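Local coordinates for protein putative esterase/lipase/thioesterase (PDB 2PBL) that is a putative esterase, lipase or thioesterase of the alpha/beta-hydrolase fold, probably cleaving ester or thioester bonds, at residues V163-L175 with G212-L226. Residues are numbered along the deposited sequence; the frame is centred on the assembly and turned at random.
Sequences VVPISPLSDLRPL and GGAERPAFLDQAIWL
This buried contact lays the loop after strand 160-166 of the alpha/beta-hydrolase fold against helix 217-230 and the turn before it. Both ends of the Q222 amide group grip adjacent backbone groups of S170 and D171. Its OE1 accepts from S170 N, which sits 40° above the carbonyl plane. D171 N reaches the same oxygen at 2.9 Å, on an in-plane lone pair. NE2 returns a bond to D171 O (3.0 Å), close to the amide plane. A bend at chi2 (-76°) swings the amide toward S170 and D171. S170 OG meets Q222 O at 2.6 Å in the carbonyl plane, and a water joins P168 O to F219 O. With an alanine at Q222, S170 N, D171 N and D171 O would probably lose these partners, and the loop could shift. Apolar pairs flank the polar bonds: L226 CD2 lies 4.1 Å from P165 CG, and L169 CD2 reaches F219 CE2. At the strand end, S167 OG donates to the syn lone pair of E215 OE2 (2.6 Å), which G212 N meets on the anti side. E215 OE1 bonds H242 ND1, consistent with a Ser-His-Glu triad with S137; S167 OG and G212 N would then be second-shell donors that probably help hold the carboxylate toward H242.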
ATOM      1  N   VAL A 163      10.749   0.628   2.716  1.00 10.57           N
ATOM      2  CA  VAL A 163       9.506   0.065   2.196  1.00 10.88           C
ATOM      3  C   VAL A 163       8.868  -0.729   3.334  1.00 10.90           C
ATOM      4  O   VAL A 163       9.485  -1.682   3.854  1.00 11.03           O
ATOM      5  CB  VAL A 163       9.666  -0.831   0.942  1.00 10.27           C
ATOM      6  CG1 VAL A 163       8.285  -1.306   0.519  1.00 13.64           C
ATOM      7  CG2 VAL A 163      10.306  -0.060  -0.180  1.00 13.47           C
ATOM      8  N   VAL A 164       7.624  -0.352   3.667  1.00 11.92           N
ATOM      9  CA  VAL A 164       6.841  -0.953   4.774  1.00  9.82           C
ATOM     10  C   VAL A 164       5.491  -1.436   4.266  1.00 12.60           C
ATOM     11  O   VAL A 164       4.491  -0.693   4.292  1.00  8.51           O
ATOM     12  CB  VAL A 164       6.644   0.017   5.980  1.00 11.50           C
ATOM     13  CG1 VAL A 164       5.940  -0.699   7.153  1.00 13.06           C
ATOM     14  CG2 VAL A 164       7.978   0.565   6.427  1.00 10.60           C
ATOM     15  N   PRO A 165       5.443  -2.695   3.790  1.00  9.09           N
ATOM     16  CA  PRO A 165       4.188  -3.334   3.360  1.00 11.61           C
ATOM     17  C   PRO A 165       3.453  -3.790   4.588  1.00 11.07           C
ATOM     18  O   PRO A 165       4.024  -4.509   5.421  1.00 11.80           O
ATOM     19  CB  PRO A 165       4.683  -4.578   2.606  1.00  8.71           C
ATOM     20  CG  PRO A 165       6.128  -4.340   2.350  1.00 15.25           C
ATOM     21  CD  PRO A 165       6.585  -3.607   3.523  1.00 12.27           C
ATOM     22  N   ILE A 166       2.243  -3.270   4.755  1.00 14.76           N
ATOM     23  CA  ILE A 166       1.458  -3.517   5.912  1.00 10.96           C
ATOM     24  C   ILE A 166       0.459  -4.608   5.513  1.00 14.30           C
ATOM     25  O   ILE A 166      -0.379  -4.404   4.621  1.00 13.69           O
ATOM     26  CB  ILE A 166       0.725  -2.242   6.333  1.00 12.63           C
ATOM     27  CG1 ILE A 166       1.724  -1.079   6.573  1.00  7.02           C
ATOM     28  CG2 ILE A 166      -0.106  -2.543   7.548  1.00 12.37           C
ATOM     29  CD1 ILE A 166       1.010   0.375   6.648  1.00 13.69           C
ATOM     30  N   SER A 167       0.566  -5.772   6.147  1.00 13.62           N
ATOM     31  CA  SER A 167      -0.324  -6.888   5.861  1.00 14.80           C
ATOM     32  C   SER A 167      -0.344  -7.180   4.357  1.00 15.31           C
ATOM     33  O   SER A 167      -1.406  -7.266   3.731  1.00 14.94           O
ATOM     34  CB  SER A 167      -1.713  -6.552   6.376  1.00 13.22           C
ATOM     35  OG  SER A 167      -1.630  -6.014   7.702  1.00 23.26           O
ATOM     36  N   PRO A 168       0.855  -7.393   3.766  1.00 16.10           N
ATOM     37  CA  PRO A 168       0.916  -7.601   2.332  1.00 15.49           C
ATOM     38  C   PRO A 168       0.474  -8.989   1.798  1.00 16.55           C
ATOM     39  O   PRO A 168       0.468 -10.011   2.510  1.00 13.73           O
ATOM     40  CB  PRO A 168       2.418  -7.488   2.048  1.00 16.84           C
ATOM     41  CG  PRO A 168       3.043  -8.061   3.326  1.00 11.05           C
ATOM     42  CD  PRO A 168       2.193  -7.412   4.394  1.00 12.32           C
ATOM     43  N   LEU A 169       0.085  -8.984   0.541  1.00 16.38           N
ATOM     44  CA  LEU A 169      -0.024 -10.224  -0.228  1.00 17.27           C
ATOM     45  C   LEU A 169       1.331 -10.391  -0.925  1.00 16.44           C
ATOM     46  O   LEU A 169       1.649  -9.610  -1.857  1.00 17.53           O
ATOM     47  CB  LEU A 169      -1.158 -10.127  -1.229  1.00 17.71           C
ATOM     48  CG  LEU A 169      -2.428 -10.056  -0.348  1.00 24.23           C
ATOM     49  CD1 LEU A 169      -3.516  -9.193  -0.853  1.00 22.82           C
ATOM     50  CD2 LEU A 169      -2.887 -11.490  -0.083  1.00 20.73           C
ATOM     51  N   SER A 170       2.090 -11.426  -0.546  1.00 15.26           N
ATOM     52  CA  SER A 170       3.438 -11.651  -1.077  1.00 16.19           C
ATOM     53  C   SER A 170       3.575 -12.797  -2.066  1.00 17.81           C
ATOM     54  O   SER A 170       4.542 -12.851  -2.855  1.00 15.26           O
ATOM     55  CB  SER A 170       4.418 -11.851   0.066  1.00 18.19           C
ATOM     56  OG  SER A 170       4.112 -13.019   0.797  1.00 16.60           O
ATOM     57  N   ASP A 171       2.593 -13.699  -2.010  1.00 15.31           N
ATOM     58  CA  ASP A 171       2.545 -14.850  -2.853  1.00 18.00           C
ATOM     59  C   ASP A 171       1.120 -14.846  -3.342  1.00 17.31           C
ATOM     60  O   ASP A 171       0.162 -14.966  -2.541  1.00 16.81           O
ATOM     61  CB  ASP A 171       2.880 -16.083  -2.021  1.00 17.47           C
ATOM     62  CG  ASP A 171       3.000 -17.347  -2.866  1.00 19.99           C
ATOM     63  OD1 ASP A 171       2.589 -17.352  -4.044  1.00 16.25           O
ATOM     64  OD2 ASP A 171       3.494 -18.336  -2.325  1.00 24.80           O
ATOM     65  N   LEU A 172       0.945 -14.597  -4.636  1.00 16.46           N
ATOM     66  CA  LEU A 172      -0.397 -14.596  -5.181  1.00 16.23           C
ATOM     67  C   LEU A 172      -0.935 -15.979  -5.582  1.00 14.73           C
ATOM     68  O   LEU A 172      -2.107 -16.088  -5.903  1.00 18.02           O
ATOM     69  CB  LEU A 172      -0.468 -13.651  -6.371  1.00 19.27           C
ATOM     70  CG  LEU A 172       0.013 -12.209  -6.110  1.00 16.26           C
ATOM     71  CD1 LEU A 172      -0.376 -11.322  -7.345  1.00 22.22           C
ATOM     72  CD2 LEU A 172      -0.528 -11.606  -4.845  1.00 23.84           C
ATOM     73  N   ARG A 173      -0.111 -17.008  -5.561  1.00 17.23           N
ATOM     74  CA  ARG A 173      -0.569 -18.349  -5.978  1.00 18.50           C
ATOM     75  C   ARG A 173      -1.816 -18.850  -5.241  1.00 19.76           C
ATOM     76  O   ARG A 173      -2.739 -19.372  -5.857  1.00 21.33           O
ATOM     77  CB  ARG A 173       0.521 -19.373  -5.798  1.00 19.88           C
ATOM     78  CG  ARG A 173       1.732 -19.264  -6.740  1.00 20.24           C
ATOM     79  CD  ARG A 173       2.798 -20.115  -6.060  1.00 31.68           C
ATOM     80  NE  ARG A 173       4.068 -20.168  -6.745  1.00 39.09           N
ATOM     81  CZ  ARG A 173       5.217 -19.616  -6.334  1.00 47.95           C
ATOM     82  NH1 ARG A 173       6.290 -19.780  -7.097  1.00 51.89           N
ATOM     83  NH2 ARG A 173       5.333 -18.924  -5.191  1.00 44.78           N
ATOM     84  N   PRO A 174      -1.872 -18.674  -3.920  1.00 19.52           N
ATOM     85  CA  PRO A 174      -3.082 -19.177  -3.248  1.00 19.62           C
ATOM     86  C   PRO A 174      -4.361 -18.452  -3.643  1.00 19.29           C
ATOM     87  O   PRO A 174      -5.443 -18.979  -3.414  1.00 20.60           O
ATOM     88  CB  PRO A 174      -2.776 -18.952  -1.754  1.00 20.08           C
ATOM     89  CG  PRO A 174      -1.332 -18.670  -1.681  1.00 19.47           C
ATOM     90  CD  PRO A 174      -0.936 -18.065  -2.964  1.00 20.87           C
ATOM     91  N   LEU A 175      -4.259 -17.252  -4.244  1.00 16.85           N
ATOM     92  CA  LEU A 175      -5.449 -16.548  -4.692  1.00 18.22           C
ATOM     93  C   LEU A 175      -6.128 -17.212  -5.877  1.00 15.82           C
ATOM     94  O   LEU A 175      -7.289 -16.906  -6.151  1.00 18.67           O
ATOM     95  CB  LEU A 175      -5.164 -15.088  -5.030  1.00 17.26           C
ATOM     96  CG  LEU A 175      -4.550 -14.277  -3.912  1.00 17.21           C
ATOM     97  CD1 LEU A 175      -4.345 -12.878  -4.419  1.00 24.86           C
ATOM     98  CD2 LEU A 175      -5.471 -14.291  -2.683  1.00 18.05           C
ATOM     99  N   GLY A 212      -0.753  -7.342  11.564  1.00 16.74           N
ATOM    100  CA  GLY A 212      -1.470  -7.366  12.828  1.00 16.40           C
ATOM    101  C   GLY A 212      -1.503  -8.735  13.475  1.00 15.16           C
ATOM    102  O   GLY A 212      -1.752  -9.749  12.817  1.00 17.28           O
ATOM    103  N   GLY A 213      -1.233  -8.762  14.778  1.00 15.20           N
ATOM    104  CA  GLY A 213      -1.204  -9.994  15.558  1.00 16.97           C
ATOM    105  C   GLY A 213      -2.486 -10.822  15.572  1.00 14.33           C
ATOM    106  O   GLY A 213      -2.435 -12.054  15.645  1.00 15.95           O
ATOM    107  N   ALA A 214      -3.610 -10.143  15.476  1.00 16.67           N
ATOM    108  CA  ALA A 214      -4.921 -10.779  15.473  1.00 17.17           C
ATOM    109  C   ALA A 214      -5.437 -10.999  14.070  1.00 17.19           C
ATOM    110  O   ALA A 214      -6.623 -11.184  13.908  1.00 16.81           O
ATOM    111  CB  ALA A 214      -5.924  -9.897  16.271  1.00 15.87           C
ATOM    112  N   GLU A 215      -4.574 -10.961  13.043  1.00 16.72           N
ATOM    113  CA  GLU A 215      -5.042 -11.105  11.681  1.00 16.68           C
ATOM    114  C   GLU A 215      -5.290 -12.528  11.316  1.00 19.44           C
ATOM    115  O   GLU A 215      -4.896 -13.438  12.050  1.00 17.36           O
ATOM    116  CB  GLU A 215      -4.079 -10.475  10.676  1.00 18.81           C
ATOM    117  CG  GLU A 215      -4.205  -8.956  10.650  1.00 15.44           C
ATOM    118  CD  GLU A 215      -3.596  -8.325   9.391  1.00 17.82           C
ATOM    119  OE1 GLU A 215      -3.948  -8.794   8.286  1.00 19.91           O
ATOM    120  OE2 GLU A 215      -2.777  -7.374   9.534  1.00 18.78           O
ATOM    121  N   ARG A 216      -5.957 -12.707  10.172  1.00 17.48           N
ATOM    122  CA  ARG A 216      -6.229 -14.036   9.611  1.00 17.29           C
ATOM    123  C   ARG A 216      -4.917 -14.785   9.481  1.00 18.24           C
ATOM    124  O   ARG A 216      -3.878 -14.186   9.129  1.00 17.97           O
ATOM    125  CB  ARG A 216      -6.880 -13.926   8.217  1.00 17.81           C
ATOM    126  CG  ARG A 216      -8.162 -13.118   8.125  1.00 23.04           C
ATOM    127  CD  ARG A 216      -9.276 -13.800   8.879  1.00 23.38           C
ATOM    128  NE  ARG A 216      -9.635 -15.049   8.212  1.00 27.93           N
ATOM    129  CZ  ARG A 216      -9.972 -16.160   8.850  1.00 26.74           C
ATOM    130  NH1 ARG A 216     -10.288 -17.229   8.168  1.00 23.18           N
ATOM    131  NH2 ARG A 216      -9.973 -16.216  10.172  1.00 27.52           N
ATOM    132  N   PRO A 217      -4.919 -16.078   9.816  1.00 19.04           N
ATOM    133  CA  PRO A 217      -3.730 -16.890   9.608  1.00 16.70           C
ATOM    134  C   PRO A 217      -3.061 -16.707   8.222  1.00 17.35           C
ATOM    135  O   PRO A 217      -1.822 -16.669   8.145  1.00 17.83           O
ATOM    136  CB  PRO A 217      -4.281 -18.308   9.749  1.00 19.21           C
ATOM    137  CG  PRO A 217      -5.311 -18.164  10.755  1.00 18.76           C
ATOM    138  CD  PRO A 217      -5.993 -16.884  10.456  1.00 18.41           C
ATOM    139  N   ALA A 218      -3.880 -16.613   7.177  1.00 16.00           N
ATOM    140  CA  ALA A 218      -3.398 -16.398   5.790  1.00 16.97           C
ATOM    141  C   ALA A 218      -2.506 -15.135   5.696  1.00 16.34           C
ATOM    142  O   ALA A 218      -1.475 -15.145   5.032  1.00 19.22           O
ATOM    143  CB  ALA A 218      -4.565 -16.249   4.879  1.00 18.22           C
ATOM    144  N   PHE A 219      -2.916 -14.057   6.346  1.00 16.15           N
ATOM    145  CA  PHE A 219      -2.122 -12.813   6.333  1.00 17.68           C
ATOM    146  C   PHE A 219      -0.856 -12.890   7.160  1.00 17.05           C
ATOM    147  O   PHE A 219       0.153 -12.281   6.788  1.00 13.63           O
ATOM    148  CB  PHE A 219      -2.956 -11.577   6.642  1.00 16.43           C
ATOM    149  CG  PHE A 219      -3.753 -11.124   5.456  1.00 21.05           C
ATOM    150  CD1 PHE A 219      -5.010 -11.674   5.183  1.00 18.22           C
ATOM    151  CD2 PHE A 219      -3.215 -10.225   4.550  1.00 19.90           C
ATOM    152  CE1 PHE A 219      -5.724 -11.269   4.067  1.00 24.44           C
ATOM    153  CE2 PHE A 219      -3.919  -9.856   3.407  1.00 18.49           C
ATOM    154  CZ  PHE A 219      -5.163 -10.358   3.170  1.00 18.46           C
ATOM    155  N   LEU A 220      -0.900 -13.601   8.282  1.00 14.69           N
ATOM    156  CA  LEU A 220       0.298 -13.837   9.042  1.00 15.82           C
ATOM    157  C   LEU A 220       1.285 -14.659   8.208  1.00 14.99           C
ATOM    158  O   LEU A 220       2.506 -14.404   8.221  1.00 15.32           O
ATOM    159  CB  LEU A 220      -0.041 -14.549  10.371  1.00 16.59           C
ATOM    160  CG  LEU A 220      -0.810 -13.703  11.370  1.00 19.05           C
ATOM    161  CD1 LEU A 220      -1.219 -14.569  12.559  1.00 23.47           C
ATOM    162  CD2 LEU A 220       0.019 -12.523  11.830  1.00 14.66           C
ATOM    163  N   ASP A 221       0.767 -15.617   7.450  1.00 15.82           N
ATOM    164  CA  ASP A 221       1.597 -16.436   6.568  1.00 15.23           C
ATOM    165  C   ASP A 221       2.201 -15.597   5.416  1.00 14.15           C
ATOM    166  O   ASP A 221       3.399 -15.636   5.161  1.00 12.86           O
ATOM    167  CB  ASP A 221       0.783 -17.599   5.980  1.00 13.74           C
ATOM    168  CG  ASP A 221       0.356 -18.601   7.046  1.00 21.73           C
ATOM    169  OD1 ASP A 221       0.882 -18.477   8.169  1.00 24.79           O
ATOM    170  OD2 ASP A 221      -0.530 -19.458   6.782  1.00 21.08           O
ATOM    171  N   GLN A 222       1.344 -14.845   4.754  1.00 14.19           N
ATOM    172  CA  GLN A 222       1.772 -13.960   3.675  1.00 14.17           C
ATOM    173  C   GLN A 222       2.915 -13.033   4.151  1.00 12.70           C
ATOM    174  O   GLN A 222       3.856 -12.774   3.407  1.00 14.32           O
ATOM    175  CB  GLN A 222       0.580 -13.134   3.161  1.00 17.45           C
ATOM    176  CG  GLN A 222      -0.454 -13.912   2.347  1.00 16.56           C
ATOM    177  CD  GLN A 222      -0.017 -14.224   0.933  1.00 17.65           C
ATOM    178  OE1 GLN A 222       1.046 -13.806   0.479  1.00 14.45           O
ATOM    179  NE2 GLN A 222      -0.835 -14.995   0.236  1.00 16.29           N
ATOM    180  N   ALA A 223       2.858 -12.577   5.396  1.00 12.41           N
ATOM    181  CA  ALA A 223       3.882 -11.689   5.933  1.00 12.25           C
ATOM    182  C   ALA A 223       5.214 -12.400   6.113  1.00 14.13           C
ATOM    183  O   ALA A 223       6.233 -11.936   5.637  1.00 15.95           O
ATOM    184  CB  ALA A 223       3.414 -11.060   7.229  1.00 11.88           C
ATOM    185  N   ILE A 224       5.214 -13.520   6.823  1.00 14.57           N
ATOM    186  CA  ILE A 224       6.429 -14.270   7.088  1.00 15.11           C
ATOM    187  C   ILE A 224       7.040 -14.816   5.793  1.00 12.42           C
ATOM    188  O   ILE A 224       8.269 -14.942   5.692  1.00 13.17           O
ATOM    189  CB  ILE A 224       6.192 -15.383   8.160  1.00 15.94           C
ATOM    190  CG1 ILE A 224       7.511 -16.029   8.622  1.00 19.72           C
ATOM    191  CG2 ILE A 224       5.303 -16.470   7.643  1.00 20.33           C
ATOM    192  CD1 ILE A 224       8.389 -15.165   9.422  1.00 25.65           C
ATOM    193  N   TRP A 225       6.207 -15.152   4.801  1.00 12.52           N
ATOM    194  CA  TRP A 225       6.765 -15.541   3.519  1.00 14.56           C
ATOM    195  C   TRP A 225       7.645 -14.447   2.918  1.00 15.39           C
ATOM    196  O   TRP A 225       8.747 -14.768   2.410  1.00 16.70           O
ATOM    197  CB  TRP A 225       5.738 -15.988   2.507  1.00 14.94           C
ATOM    198  CG  TRP A 225       5.098 -17.288   2.870  1.00 20.20           C
ATOM    199  CD1 TRP A 225       5.669 -18.341   3.545  1.00 21.10           C
ATOM    200  CD2 TRP A 225       3.768 -17.689   2.551  1.00 17.79           C
ATOM    201  NE1 TRP A 225       4.749 -19.353   3.685  1.00 25.46           N
ATOM    202  CE2 TRP A 225       3.576 -18.978   3.092  1.00 16.82           C
ATOM    203  CE3 TRP A 225       2.719 -17.083   1.877  1.00 15.22           C
ATOM    204  CZ2 TRP A 225       2.365 -19.674   2.955  1.00 21.46           C
ATOM    205  CZ3 TRP A 225       1.510 -17.771   1.736  1.00 24.29           C
ATOM    206  CH2 TRP A 225       1.347 -19.056   2.293  1.00 19.64           C
ATOM    207  N   LEU A 226       7.187 -13.190   3.016  1.00 16.42           N
ATOM    208  CA  LEU A 226       7.949 -12.043   2.485  1.00 14.37           C
ATOM    209  C   LEU A 226       9.227 -11.834   3.312  1.00 15.23           C
ATOM    210  O   LEU A 226      10.345 -11.636   2.781  1.00 15.44           O
ATOM    211  CB  LEU A 226       7.081 -10.756   2.444  1.00 15.09           C
ATOM    212  CG  LEU A 226       7.763  -9.591   1.687  1.00 14.84           C
ATOM    213  CD1 LEU A 226       8.258  -9.993   0.312  1.00 11.91           C
ATOM    214  CD2 LEU A 226       6.906  -8.333   1.587  1.00 15.01           C
TER
HETATM  215  O   HOH W   1       0.433 -10.179   5.322  1.00 11.68           O